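Local coordinates for branched-chain-amino-acid aminotransferase (Pseudomonas aeruginosa, PDB 6NST), which probably catalyses the pyridoxal-phosphate-dependent transfer of amino groups from leucine, isoleucine and valine to 2-oxoglutarate in branched-chain amino acid biosynthesis, at residues 52-57 against 221-226; 199-204 against 208-213; 232-237 against 278-283; 241-246 against 266-271; 258-263 against 286-291. The protein carries 1 engineered substitution. All coordinates share one frame; numbering follows the deposited sequence.

Contact 1 of 5, residues 52-57 against 221-226. With SO4 (sulfate ion), chain G.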
# COMPACT_ATOMS: atom_id res chain seq x y z
N ILE A 52 -21.34 23.11 -29.88
CA ILE A 52 -20.84 22.41 -28.70
C ILE A 52 -19.97 21.25 -29.15
O ILE A 52 -20.37 20.46 -30.02
CB ILE A 52 -22.01 21.93 -27.83
CG1 ILE A 52 -22.81 23.12 -27.29
CG2 ILE A 52 -21.50 21.07 -26.69
CD1 ILE A 52 -24.03 22.72 -26.50
N PHE A 53 -18.79 21.13 -28.56
CA PHE A 53 -17.84 20.09 -28.93
C PHE A 53 -18.14 18.82 -28.15
O PHE A 53 -18.07 18.81 -26.92
CB PHE A 53 -16.40 20.54 -28.69
CG PHE A 53 -15.38 19.52 -29.10
CD1 PHE A 53 -15.18 19.22 -30.43
CD2 PHE A 53 -14.62 18.87 -28.15
CE1 PHE A 53 -14.25 18.28 -30.82
CE2 PHE A 53 -13.68 17.93 -28.52
CZ PHE A 53 -13.49 17.63 -29.86
N ARG A 54 -18.46 17.75 -28.88
CA ARG A 54 -18.77 16.44 -28.31
C ARG A 54 -19.82 16.55 -27.20
O ARG A 54 -19.60 16.19 -26.04
CB ARG A 54 -17.50 15.75 -27.80
CG ARG A 54 -16.42 15.63 -28.86
CD ARG A 54 -15.43 14.53 -28.53
NE ARG A 54 -16.03 13.21 -28.62
CZ ARG A 54 -15.36 12.07 -28.48
NH1 ARG A 54 -14.06 12.09 -28.24
NH2 ARG A 54 -15.99 10.91 -28.57
N LEU A 55 -20.98 17.07 -27.59
CA LEU A 55 -22.09 17.18 -26.66
C LEU A 55 -22.52 15.81 -26.14
O LEU A 55 -22.80 15.65 -24.95
CB LEU A 55 -23.27 17.88 -27.34
CG LEU A 55 -24.56 17.97 -26.52
CD1 LEU A 55 -24.30 18.69 -25.21
CD2 LEU A 55 -25.65 18.67 -27.31
N GLN A 56 -22.55 14.81 -27.03
CA GLN A 56 -23.02 13.48 -26.64
C GLN A 56 -22.10 12.83 -25.62
O GLN A 56 -22.57 12.22 -24.65
CB GLN A 56 -23.17 12.60 -27.88
CG GLN A 56 -23.59 11.16 -27.60
CD GLN A 56 -25.04 11.03 -27.18
OE1 GLN A 56 -25.78 12.02 -27.13
NE2 GLN A 56 -25.46 9.81 -26.87
N ALA A 57 -20.78 12.96 -25.81
CA ALA A 57 -19.84 12.33 -24.90
C ALA A 57 -19.92 12.94 -23.50
O ALA A 57 -19.77 12.23 -22.50
CB ALA A 57 -18.41 12.44 -25.44
N THR A 221 -11.17 15.00 -23.61
CA THR A 221 -10.12 15.62 -24.40
C THR A 221 -8.95 14.67 -24.60
O THR A 221 -8.33 14.65 -25.67
CB THR A 221 -9.64 16.91 -23.72
OG1 THR A 221 -10.77 17.72 -23.38
CG2 THR A 221 -8.72 17.69 -24.65
N ARG A 222 -8.63 13.87 -23.58
CA ARG A 222 -7.64 12.82 -23.75
C ARG A 222 -8.06 11.83 -24.83
O ARG A 222 -7.24 11.40 -25.64
CB ARG A 222 -7.43 12.10 -22.42
CG ARG A 222 -6.57 10.86 -22.50
CD ARG A 222 -6.63 10.08 -21.19
NE ARG A 222 -5.69 8.96 -21.18
CZ ARG A 222 -5.96 7.76 -21.68
NH1 ARG A 222 -7.14 7.51 -22.24
NH2 ARG A 222 -5.05 6.80 -21.62
N ASN A 223 -9.35 11.49 -24.87
CA ASN A 223 -9.84 10.55 -25.88
C ASN A 223 -9.76 11.15 -27.28
O ASN A 223 -9.49 10.43 -28.25
CB ASN A 223 -11.27 10.12 -25.56
CG ASN A 223 -11.82 9.13 -26.56
OD1 ASN A 223 -12.32 9.50 -27.62
ND2 ASN A 223 -11.73 7.84 -26.23
N THR A 224 -10.00 12.45 -27.40
CA THR A 224 -9.89 13.10 -28.71
C THR A 224 -8.44 13.12 -29.18
O THR A 224 -8.17 12.96 -30.38
CB THR A 224 -10.45 14.52 -28.66
OG1 THR A 224 -9.66 15.32 -27.77
CG2 THR A 224 -11.88 14.51 -28.17
N ILE A 225 -7.49 13.32 -28.26
CA ILE A 225 -6.09 13.35 -28.65
C ILE A 225 -5.63 11.97 -29.12
O ILE A 225 -4.87 11.86 -30.09
CB ILE A 225 -5.22 13.88 -27.49
CG1 ILE A 225 -4.96 15.38 -27.66
CG2 ILE A 225 -3.89 13.14 -27.42
CD1 ILE A 225 -6.20 16.24 -27.65
N LEU A 226 -6.11 10.90 -28.47
CA LEU A 226 -5.81 9.56 -28.95
C LEU A 226 -6.31 9.36 -30.37
O LEU A 226 -5.65 8.72 -31.19
CB LEU A 226 -6.42 8.50 -28.02
CG LEU A 226 -6.20 8.55 -26.50
CD1 LEU A 226 -6.55 7.20 -25.87
CD2 LEU A 226 -4.79 8.97 -26.13
S SO4 G . -12.00 16.44 -19.81
O1 SO4 G . -13.02 15.43 -20.03
O2 SO4 G . -12.63 17.72 -19.53
O3 SO4 G . -11.16 16.06 -18.67
O4 SO4 G . -11.17 16.56 -21.01

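Contact 2 of 5, residues 199-204 against 208-213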
# COMPACT_ATOMS: atom_id res chain seq x y z
N ASN A 199 -5.61 15.63 -18.09
CA ASN A 199 -4.80 14.47 -18.40
C ASN A 199 -3.44 14.92 -18.94
O ASN A 199 -3.32 15.96 -19.59
CB ASN A 199 -5.50 13.56 -19.42
CG ASN A 199 -6.67 12.81 -18.82
OD1 ASN A 199 -7.82 13.26 -18.89
ND2 ASN A 199 -6.40 11.66 -18.22
N ILE A 200 -2.41 14.12 -18.66
CA ILE A 200 -1.04 14.49 -18.98
C ILE A 200 -0.50 13.55 -20.05
O ILE A 200 -0.83 12.36 -20.07
CB ILE A 200 -0.15 14.49 -17.72
CG1 ILE A 200 1.23 15.09 -18.02
CG2 ILE A 200 -0.01 13.08 -17.15
CD1 ILE A 200 2.03 15.44 -16.78
N PHE A 201 0.31 14.10 -20.95
CA PHE A 201 0.98 13.35 -22.00
C PHE A 201 2.45 13.72 -22.01
O PHE A 201 2.83 14.84 -21.66
CB PHE A 201 0.38 13.65 -23.39
CG PHE A 201 -1.01 13.11 -23.59
CD1 PHE A 201 -2.11 13.71 -23.01
CD2 PHE A 201 -1.21 12.01 -24.41
CE1 PHE A 201 -3.38 13.22 -23.21
CE2 PHE A 201 -2.48 11.50 -24.62
CZ PHE A 201 -3.57 12.11 -24.02
N ILE A 202 3.29 12.77 -22.40
CA ILE A 202 4.71 13.03 -22.62
C ILE A 202 5.11 12.41 -23.95
O ILE A 202 4.51 11.44 -24.42
CB ILE A 202 5.60 12.49 -21.47
CG1 ILE A 202 5.55 10.96 -21.41
CG2 ILE A 202 5.18 13.09 -20.14
CD1 ILE A 202 6.48 10.38 -20.35
N ILE A 203 6.13 13.00 -24.57
CA ILE A 203 6.67 12.53 -25.84
C ILE A 203 8.15 12.23 -25.64
O ILE A 203 8.88 13.04 -25.05
CB ILE A 203 6.47 13.57 -26.97
CG1 ILE A 203 5.02 13.58 -27.45
CG2 ILE A 203 7.39 13.27 -28.15
CD1 ILE A 203 4.10 14.44 -26.61
N LYS A 204 8.58 11.07 -26.12
CA LYS A 204 9.99 10.67 -26.05
C LYS A 204 10.34 9.99 -27.36
O LYS A 204 9.80 8.92 -27.68
CB LYS A 204 10.24 9.75 -24.86
CG LYS A 204 11.71 9.40 -24.63
CD LYS A 204 12.55 10.66 -24.46
CE LYS A 204 14.00 10.32 -24.13
NZ LYS A 204 14.12 9.65 -22.80
N ILE A 208 4.28 9.06 -28.28
CA ILE A 208 3.45 9.66 -27.24
C ILE A 208 3.22 8.64 -26.14
O ILE A 208 2.85 7.49 -26.41
CB ILE A 208 2.12 10.16 -27.82
CG1 ILE A 208 2.37 11.11 -28.99
CG2 ILE A 208 1.29 10.84 -26.74
CD1 ILE A 208 1.12 11.49 -29.74
N TYR A 209 3.45 9.04 -24.90
CA TYR A 209 3.15 8.23 -23.73
C TYR A 209 2.16 8.97 -22.85
O TYR A 209 2.21 10.20 -22.74
CB TYR A 209 4.42 7.89 -22.94
CG TYR A 209 5.45 7.12 -23.73
CD1 TYR A 209 6.42 7.78 -24.47
CD2 TYR A 209 5.45 5.73 -23.74
CE1 TYR A 209 7.37 7.08 -25.19
CE2 TYR A 209 6.40 5.02 -24.46
CZ TYR A 209 7.35 5.71 -25.19
OH TYR A 209 8.30 5.01 -25.91
N THR A 210 1.25 8.22 -22.23
CA THR A 210 0.27 8.80 -21.33
C THR A 210 -0.13 7.72 -20.33
O THR A 210 -0.10 6.53 -20.66
CB THR A 210 -0.96 9.32 -22.09
OG1 THR A 210 -1.85 9.98 -21.19
CG2 THR A 210 -1.71 8.18 -22.78
N PRO A 211 -0.46 8.10 -19.10
CA PRO A 211 -0.88 7.10 -18.11
C PRO A 211 -2.13 6.37 -18.58
O PRO A 211 -3.06 6.97 -19.12
CB PRO A 211 -1.16 7.93 -16.85
CG PRO A 211 -0.34 9.17 -17.03
CD PRO A 211 -0.35 9.45 -18.50
N GLU A 212 -2.12 5.05 -18.40
CA GLU A 212 -3.29 4.25 -18.74
C GLU A 212 -4.47 4.65 -17.87
O GLU A 212 -4.32 5.13 -16.75
CB GLU A 212 -2.97 2.76 -18.56
CG GLU A 212 -1.66 2.51 -17.82
CD GLU A 212 -1.38 1.04 -17.59
OE1 GLU A 212 -1.46 0.26 -18.56
OE2 GLU A 212 -1.09 0.66 -16.43
N VAL A 213 -5.68 4.46 -18.42
CA VAL A 213 -6.91 4.81 -17.71
C VAL A 213 -7.01 3.97 -16.45
O VAL A 213 -7.79 3.01 -16.38
CB VAL A 213 -8.14 4.62 -18.61
CG1 VAL A 213 -9.34 5.34 -18.02
CG2 VAL A 213 -7.85 5.11 -20.02
O HOH W 1 9.90 6.52 -27.15

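Contact 3 of 5, residues 232-237 against 278-283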
# COMPACT_ATOMS: atom_id res chain seq x y z
N HIS A 232 -2.83 11.35 -37.22
CA HIS A 232 -1.59 11.97 -37.65
C HIS A 232 -0.43 10.97 -37.70
O HIS A 232 0.73 11.40 -37.76
CB HIS A 232 -1.23 13.14 -36.74
CG HIS A 232 -2.02 14.38 -37.02
ND1 HIS A 232 -3.38 14.47 -36.80
CD2 HIS A 232 -1.64 15.59 -37.51
CE1 HIS A 232 -3.80 15.68 -37.14
NE2 HIS A 232 -2.76 16.37 -37.57
N GLY A 233 -0.72 9.67 -37.66
CA GLY A 233 0.32 8.67 -37.74
C GLY A 233 1.26 8.63 -36.55
O GLY A 233 2.38 8.11 -36.68
N PHE A 234 0.85 9.16 -35.41
CA PHE A 234 1.67 9.12 -34.21
C PHE A 234 1.48 7.80 -33.48
O PHE A 234 0.36 7.28 -33.39
CB PHE A 234 1.33 10.29 -33.28
CG PHE A 234 1.92 11.60 -33.70
CD1 PHE A 234 3.20 11.66 -34.21
CD2 PHE A 234 1.19 12.77 -33.60
CE1 PHE A 234 3.75 12.86 -34.61
CE2 PHE A 234 1.73 13.98 -33.99
CZ PHE A 234 3.02 14.02 -34.50
N LYS A 235 2.58 7.26 -32.96
CA LYS A 235 2.51 6.09 -32.10
C LYS A 235 2.24 6.54 -30.67
O LYS A 235 2.90 7.45 -30.16
CB LYS A 235 3.81 5.29 -32.17
CG LYS A 235 3.81 4.04 -31.30
CD LYS A 235 5.14 3.32 -31.36
CE LYS A 235 5.14 2.09 -30.46
NZ LYS A 235 6.44 1.38 -30.48
N LEU A 236 1.26 5.90 -30.03
CA LEU A 236 0.84 6.27 -28.68
C LEU A 236 0.83 5.03 -27.80
O LEU A 236 0.29 4.00 -28.19
CB LEU A 236 -0.54 6.94 -28.70
CG LEU A 236 -0.92 7.77 -27.47
CD1 LEU A 236 -1.70 9.00 -27.89
CD2 LEU A 236 -1.71 6.93 -26.48
N VAL A 237 1.43 5.15 -26.62
CA VAL A 237 1.57 4.04 -25.69
C VAL A 237 0.95 4.44 -24.35
O VAL A 237 1.27 5.51 -23.81
CB VAL A 237 3.05 3.64 -25.50
CG1 VAL A 237 3.17 2.49 -24.50
CG2 VAL A 237 3.67 3.27 -26.83
N GLY A 278 7.08 21.75 -27.94
CA GLY A 278 7.71 20.85 -28.87
C GLY A 278 6.92 20.70 -30.15
O GLY A 278 5.79 21.18 -30.29
N PRO A 279 7.52 20.01 -31.12
CA PRO A 279 6.87 19.86 -32.44
C PRO A 279 5.61 19.02 -32.38
O PRO A 279 4.59 19.38 -32.99
CB PRO A 279 7.95 19.18 -33.29
CG PRO A 279 9.24 19.36 -32.54
CD PRO A 279 8.86 19.41 -31.09
N VAL A 280 5.66 17.89 -31.67
CA VAL A 280 4.50 17.01 -31.59
C VAL A 280 3.36 17.70 -30.85
O VAL A 280 2.19 17.62 -31.26
CB VAL A 280 4.88 15.67 -30.94
CG1 VAL A 280 3.65 14.80 -30.74
CG2 VAL A 280 5.92 14.95 -31.80
N THR A 281 3.67 18.39 -29.75
CA THR A 281 2.64 19.15 -29.04
C THR A 281 1.99 20.19 -29.94
O THR A 281 0.77 20.37 -29.91
CB THR A 281 3.23 19.83 -27.80
OG1 THR A 281 3.89 18.86 -26.98
CG2 THR A 281 2.13 20.50 -26.99
N GLU A 282 2.80 20.87 -30.76
CA GLU A 282 2.26 21.93 -31.61
C GLU A 282 1.30 21.37 -32.65
O GLU A 282 0.25 21.96 -32.92
CB GLU A 282 3.40 22.69 -32.29
CG GLU A 282 2.94 23.82 -33.21
CD GLU A 282 4.09 24.60 -33.81
OE1 GLU A 282 5.26 24.30 -33.49
OE2 GLU A 282 3.82 25.52 -34.61
N LYS A 283 1.64 20.22 -33.24
CA LYS A 283 0.76 19.63 -34.25
C LYS A 283 -0.54 19.13 -33.63
O LYS A 283 -1.61 19.28 -34.22
CB LYS A 283 1.49 18.50 -34.98
CG LYS A 283 2.54 18.99 -35.97
CD LYS A 283 3.22 17.84 -36.70
CE LYS A 283 4.19 17.10 -35.79
NZ LYS A 283 4.93 16.03 -36.51

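Contact 4 of 5, residues 241-246 against 266-271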
# COMPACT_ATOMS: atom_id res chain seq x y z
N ILE A 241 3.75 5.59 -15.79
CA ILE A 241 4.76 6.61 -15.98
C ILE A 241 5.21 7.10 -14.61
O ILE A 241 4.37 7.44 -13.76
CB ILE A 241 4.23 7.79 -16.82
CG1 ILE A 241 3.86 7.32 -18.23
CG2 ILE A 241 5.25 8.91 -16.88
CD1 ILE A 241 3.22 8.40 -19.08
N THR A 242 6.51 7.12 -14.39
CA THR A 242 7.05 7.67 -13.15
C THR A 242 7.29 9.17 -13.30
O THR A 242 7.30 9.72 -14.41
CB THR A 242 8.35 6.96 -12.77
OG1 THR A 242 9.36 7.25 -13.75
CG2 THR A 242 8.13 5.46 -12.70
N ARG A 243 7.48 9.84 -12.17
CA ARG A 243 7.69 11.28 -12.21
C ARG A 243 9.00 11.63 -12.91
O ARG A 243 9.07 12.60 -13.67
CB ARG A 243 7.66 11.87 -10.80
CG ARG A 243 8.85 11.52 -9.92
CD ARG A 243 9.14 12.64 -8.94
NE ARG A 243 8.25 12.59 -7.79
CZ ARG A 243 7.96 13.63 -7.02
NH1 ARG A 243 7.14 13.47 -5.99
NH2 ARG A 243 8.47 14.83 -7.29
N ASP A 244 10.06 10.84 -12.68
CA ASP A 244 11.34 11.14 -13.31
C ASP A 244 11.37 10.76 -14.78
O ASP A 244 12.22 11.25 -15.52
CB ASP A 244 12.48 10.47 -12.54
CG ASP A 244 12.22 9.00 -12.23
OD1 ASP A 244 13.19 8.21 -12.25
OD2 ASP A 244 11.05 8.64 -11.97
N GLU A 245 10.44 9.91 -15.23
CA GLU A 245 10.27 9.68 -16.66
C GLU A 245 9.75 10.94 -17.35
O GLU A 245 10.11 11.20 -18.51
CB GLU A 245 9.32 8.50 -16.88
CG GLU A 245 9.08 8.14 -18.33
CD GLU A 245 8.25 6.87 -18.48
OE1 GLU A 245 7.99 6.20 -17.45
OE2 GLU A 245 7.86 6.54 -19.62
N VAL A 246 8.93 11.73 -16.66
CA VAL A 246 8.48 13.01 -17.21
C VAL A 246 9.64 13.99 -17.30
O VAL A 246 9.71 14.80 -18.24
CB VAL A 246 7.33 13.58 -16.36
CG1 VAL A 246 6.82 14.89 -16.95
CG2 VAL A 246 6.20 12.56 -16.24
N GLU A 266 8.29 22.87 -17.87
CA GLU A 266 9.11 22.63 -16.69
C GLU A 266 8.32 21.83 -15.67
O GLU A 266 7.13 22.09 -15.46
CB GLU A 266 9.58 23.95 -16.06
CG GLU A 266 10.69 23.81 -15.04
CD GLU A 266 10.84 25.04 -14.18
OE1 GLU A 266 9.85 25.45 -13.54
OE2 GLU A 266 11.95 25.61 -14.14
N VAL A 267 8.97 20.85 -15.05
CA VAL A 267 8.37 20.01 -14.02
C VAL A 267 9.35 19.91 -12.87
O VAL A 267 10.47 19.40 -13.05
CB VAL A 267 8.00 18.61 -14.55
CG1 VAL A 267 7.36 17.79 -13.44
CG2 VAL A 267 7.07 18.71 -15.74
N ASP A 268 8.93 20.37 -11.69
CA ASP A 268 9.75 20.30 -10.48
C ASP A 268 11.13 20.93 -10.70
O ASP A 268 12.15 20.42 -10.25
CB ASP A 268 9.89 18.86 -9.99
CG ASP A 268 8.56 18.25 -9.61
OD1 ASP A 268 7.66 19.02 -9.21
OD2 ASP A 268 8.41 17.01 -9.70
N GLY A 269 11.14 22.06 -11.41
CA GLY A 269 12.38 22.73 -11.75
C GLY A 269 13.19 22.08 -12.85
O GLY A 269 14.22 22.63 -13.24
N ARG A 270 12.77 20.92 -13.36
CA ARG A 270 13.45 20.26 -14.47
C ARG A 270 12.91 20.80 -15.78
O ARG A 270 11.70 20.72 -16.04
CB ARG A 270 13.27 18.74 -14.42
CG ARG A 270 14.15 18.01 -13.43
CD ARG A 270 13.58 18.08 -12.04
NE ARG A 270 14.37 17.30 -11.10
CZ ARG A 270 14.12 17.25 -9.79
NH1 ARG A 270 13.10 17.93 -9.28
NH2 ARG A 270 14.89 16.52 -9.00
N LYS A 271 13.79 21.34 -16.61
CA LYS A 271 13.41 21.77 -17.95
C LYS A 271 12.98 20.57 -18.78
O LYS A 271 13.67 19.55 -18.81
CB LYS A 271 14.57 22.51 -18.62
CG LYS A 271 14.27 23.05 -20.01
CD LYS A 271 15.48 23.78 -20.60
CE LYS A 271 16.69 22.86 -20.70
NZ LYS A 271 17.90 23.55 -21.23

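Contact 5 of 5, residues 258-263 against 286-291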
# COMPACT_ATOMS: atom_id res chain seq x y z
N ALA A 258 -11.25 22.62 -20.39
CA ALA A 258 -10.90 24.02 -20.22
C ALA A 258 -9.47 24.31 -20.63
O ALA A 258 -9.18 25.41 -21.13
CB ALA A 258 -11.14 24.45 -18.77
N ALA A 259 -8.56 23.36 -20.45
CA ALA A 259 -7.15 23.55 -20.77
C ALA A 259 -6.82 23.25 -22.23
O ALA A 259 -5.72 23.60 -22.67
CB ALA A 259 -6.28 22.67 -19.87
N GLU A 260 -7.73 22.61 -22.97
CA GLU A 260 -7.49 22.22 -24.36
C GLU A 260 -6.20 21.42 -24.47
O GLU A 260 -6.15 20.27 -24.02
CB GLU A 260 -7.46 23.46 -25.26
CG GLU A 260 -8.59 24.43 -24.95
CD GLU A 260 -8.71 25.55 -25.96
OE1 GLU A 260 -9.13 25.27 -27.11
OE2 GLU A 260 -8.38 26.70 -25.62
N VAL A 261 -5.16 22.00 -25.06
CA VAL A 261 -3.83 21.40 -25.10
C VAL A 261 -2.87 22.44 -24.56
O VAL A 261 -2.56 23.42 -25.25
CB VAL A 261 -3.43 20.95 -26.51
CG1 VAL A 261 -2.04 20.33 -26.49
CG2 VAL A 261 -4.44 19.95 -27.07
N THR A 262 -2.40 22.25 -23.34
CA THR A 262 -1.50 23.20 -22.70
C THR A 262 -0.10 22.60 -22.59
O THR A 262 0.08 21.60 -21.88
CB THR A 262 -2.02 23.59 -21.31
OG1 THR A 262 -3.28 24.25 -21.44
CG2 THR A 262 -1.03 24.51 -20.61
N PRO A 263 0.90 23.15 -23.27
CA PRO A 263 2.25 22.59 -23.18
C PRO A 263 2.84 22.75 -21.79
O PRO A 263 2.47 23.65 -21.02
CB PRO A 263 3.04 23.40 -24.21
CG PRO A 263 2.01 24.00 -25.12
CD PRO A 263 0.82 24.24 -24.26
N LYS A 286 -2.57 22.19 -32.66
CA LYS A 286 -3.19 22.72 -33.88
C LYS A 286 -4.37 21.87 -34.31
O LYS A 286 -5.44 22.38 -34.63
CB LYS A 286 -2.14 22.81 -34.99
CG LYS A 286 -2.69 23.20 -36.35
CD LYS A 286 -3.01 24.68 -36.42
CE LYS A 286 -3.39 25.09 -37.84
NZ LYS A 286 -2.34 24.70 -38.82
N ALA A 287 -4.18 20.54 -34.32
CA ALA A 287 -5.25 19.65 -34.75
C ALA A 287 -6.46 19.74 -33.84
O ALA A 287 -7.60 19.69 -34.31
CB ALA A 287 -4.73 18.21 -34.81
N TYR A 288 -6.24 19.89 -32.53
CA TYR A 288 -7.38 19.98 -31.62
C TYR A 288 -8.11 21.31 -31.78
O TYR A 288 -9.35 21.34 -31.76
CB TYR A 288 -6.91 19.80 -30.17
CG TYR A 288 -8.05 19.87 -29.17
CD1 TYR A 288 -8.88 18.79 -28.95
CD2 TYR A 288 -8.29 21.04 -28.45
CE1 TYR A 288 -9.92 18.85 -28.05
CE2 TYR A 288 -9.32 21.12 -27.54
CZ TYR A 288 -10.14 20.02 -27.34
OH TYR A 288 -11.17 20.10 -26.44
N PHE A 289 -7.38 22.41 -31.93
CA PHE A 289 -8.02 23.71 -32.12
C PHE A 289 -8.76 23.78 -33.45
O PHE A 289 -9.85 24.35 -33.53
CB PHE A 289 -6.99 24.83 -32.02
CG PHE A 289 -6.71 25.27 -30.61
CD1 PHE A 289 -7.29 26.43 -30.10
CD2 PHE A 289 -5.88 24.53 -29.78
CE1 PHE A 289 -7.04 26.84 -28.81
CE2 PHE A 289 -5.62 24.94 -28.49
CZ PHE A 289 -6.20 26.09 -28.00
N ASP A 290 -8.17 23.21 -34.51
CA ASP A 290 -8.87 23.15 -35.79
C ASP A 290 -10.15 22.33 -35.69
O ASP A 290 -11.14 22.65 -36.35
CB ASP A 290 -7.95 22.57 -36.87
CG ASP A 290 -6.81 23.49 -37.23
OD1 ASP A 290 -6.84 24.67 -36.82
OD2 ASP A 290 -5.88 23.03 -37.93
N LEU A 291 -10.14 21.28 -34.87
CA LEU A 291 -11.30 20.42 -34.76
C LEU A 291 -12.43 21.11 -34.01
O LEU A 291 -13.58 21.13 -34.47
CB LEU A 291 -10.91 19.11 -34.07
CG LEU A 291 -12.02 18.08 -33.89
CD1 LEU A 291 -12.46 17.53 -35.24
CD2 LEU A 291 -11.56 16.96 -32.96

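Contact 1 of 5, residues 52-57 against 221-226
Arg-54 and Asn-223 are joined by one nearly straight hydrogen bond, NH1 of Arg-54 donating to OD1 of Asn-223 at 3.2 Å with an N-H...O angle of 171°. The oxygen lies in the guanidinium plane, but the amide is turned 53° away from it, and the donor stands somewhat tilted from the carbonyl plane. Thr-224 adds its methyl group: CG2 reaches the guanidinium edge, 3.3 Å from NH1 of Arg-54, and also meets the rim of the Phe-53 ring, 3.9 Å from CE2. Behind this first shell, OG1 of Thr-224 is folded back over its own main chain (chi1 64°) and bonds to O of Thr-221 at 2.6 Å, which fixes the rotation that presents CG2. On the other side of the contact, CG of Arg-54 lies 3.5 Å above the centre of the Phe-53 ring. At the start of the same helix, N and OG1 of Thr-221 both grip O4 of a sulfate ion, OG1 at 2.7 Å. Arg-61, Thr-257 and Ile-220 also bind this sulfate, an arrangement consistent with the cofactor-phosphate site of class-IV aminotransferases. The contact thus joins the end of strand 51-53 and the N-cap of helix 55-68 to helix 220-231, while helix 279-292 packs on both Phe-53 and Thr-224, and Trp-302 makes a cation-pi contact with Arg-54.

Contact 2 of 5, residues 199-204 against 208-213
Ile-202 and Tyr-209 form the hydrogen-bonded pair of an antiparallel beta hairpin, N of Ile-202 meeting O of Tyr-209 at 2.8 Å and N of Tyr-209 meeting O of Ile-202 at 2.7 Å, both almost straight. Their side chains share one face: CG1 of Ile-202, tucked over its own backbone (chi1 66°), presses on CB of Tyr-209 at 3.6 Å. The face carrying Ile-203 and Ile-208 sets these two side by side, CG1 to CG1 at 3.9 Å. Phe-201 receives two bumps: CG2 of Ile-208 at the ring edge, 3.6 Å from CD2 of Phe-201, and CB of Thr-210 in a CH-pi contact over one face, 4.0 Å from the centroid. Farther along, CD of Pro-211 meets CG2 of Ile-200 at 3.9 Å. Phe-201 also meets Phe-253 of strand 251-256, its ring nearly parallel. The chemistry is therefore divided: Ile-202 and Tyr-209 pair their backbones, a water bridges Lys-204 O and Tyr-209 OH, and apolar groups line both faces, Ile-202 with Tyr-209 on one, Ile-203, Ile-208 and Phe-201 on the other.

Contact 3 of 5, residues 232-237 against 278-283
Phe-234 follows directly on the Schellman motif that ends helix 220-231, and from there its ring packs on Val-280 and Lys-283 in the first turns of helix 279-292. Gly-233 is the C-prime residue of the motif, its positive phi turning the chain out of the helix toward strand 235-238. The Phe-234 and Val-280 side chains extend toward each other from the two segments. CG1 of Val-280 comes over one ring face in a CH-pi contact, 4.1 Å from the centroid and 21° off the normal; it sits toward the rim, 3.9 Å from CE2 of Phe-234. Lys-283 takes the ring edge instead. Its chain bends at chi3 (-74°) and brings CE and NZ to that edge, NZ 3.4 Å from CZ of Phe-234; the ammonium lies at the rim, so this is not a cation-pi contact over the face. Ile-208 and Ala-229 also touch Phe-234, tying the ring to the hairpin and to the helix it follows. At the start of helix 279-292, the backbone N atoms of Val-280 and Thr-281 are held by the carboxylate of Glu-251. On the Phe-234 face opposite Val-280, the carbonyl O of His-232 stands 4.2 Å above the plane, over the ring centre.

Contact 4 of 5, residues 241-246 against 266-271
Val-246 and Val-267 mark the nearest approach of the two backbones, their CA atoms 7.7 Å apart, where the first turn of a short helix faces a hairpin. Thr-242 is the N-cap of helix 243-247, and its OG1 accepts from N of Glu-245 at 3.2 Å. Opposite, a type I' turn from Val-267 to Arg-270 links strands 262-267 and 270-271, with Asp-268 and Gly-269 both at positive phi. Two side-chain pairs bridge the gap. CG1 of Val-246 meets CG2 of Val-267 at 4.0 Å, the two valines set roughly perpendicular to each other, with Met-184 packing against both. This beta hairpin belongs to the mixed sheet, in which strand 262-267 also pairs with 140-145 and 251-256. The second pair is a salt bridge, NH2 of Arg-243 to OD2 of Asp-268 at 3.3 Å, the guanidinium and carboxylate planes 34° apart; the Arg-243 chain bends at chi2 and chi3 (80°) to get there. Tyr-247 OH hydrogen-bonds both of these charged atoms. NH1 of Arg-243 is held by Asn-153 of the second subunit and Ser-146 of the third. Within the turn, NH1 of Arg-270 donates to O of Asp-268 at 2.8 Å, while NH2 reaches Ile-68 O of the second subunit.

Contact 5 of 5, residues 258-263 against 286-291
Glu-260 touches both Tyr-288 and Phe-289, neighbours on helix 279-292, with the base of its side chain, and sends its end over Phe-289. Its CB begins the contact 3.8 Å from CE2 of Tyr-288 and 4.0 Å from CE2 of Phe-289. At CG, chi1 of -45° swings the extended chain across the Phe-289 ring. CD follows at 3.3 Å from CZ of Phe-289, and the carboxylate ends over the ring: OE1 lies 3.0 Å above one face, offset toward the rim and 3.1 Å from CE1 of Phe-289, while OE2 comes within 3.3 Å of CZ of Phe-289. The carboxylate and ring planes are 42° apart, so the group is tipped over the face rather than laid flat on it. Beside this, CG2 of Val-261 meets CB of Tyr-288 at 4.0 Å. The pairing joins the bend before strand 262-267, where Glu-260 has positive phi, to a helix whose Tyr-288 also packs on Thr-221 and Thr-224 of helix 220-231. OE1 is in a weak hydrogen bond with Tyr-44 OH. An oxygen this close to an electron-rich face would be expected to disfavour the charged carboxylate and perhaps raise the pKa of Glu-260, while CB and Val-261 supply the apolar part of the contact.

In the fold
Contact 1 links strand 51-53 of the antiparallel sheet to helix 220-231, which packs with elements of the mixed sheet that the other four contacts reach. Contact 2 comes within the span of contact 1 along the chain, followed by contacts 3, 4 and 5, with contact 4 inside the span of contact 3 and contact 5 alternating with both. Contacts 3 and 5 share helix 279-292, their centres about 13 Å apart; contacts 2 and 3 meet where strands 207-210 and 235-238 pair. Contacts 1 and 5, centres about 11 Å apart, thus join the two sheet regions near the likely cofactor-phosphate site, whereas contact 4, centred about 27 Å from contact 1, ties the fold to the assembly.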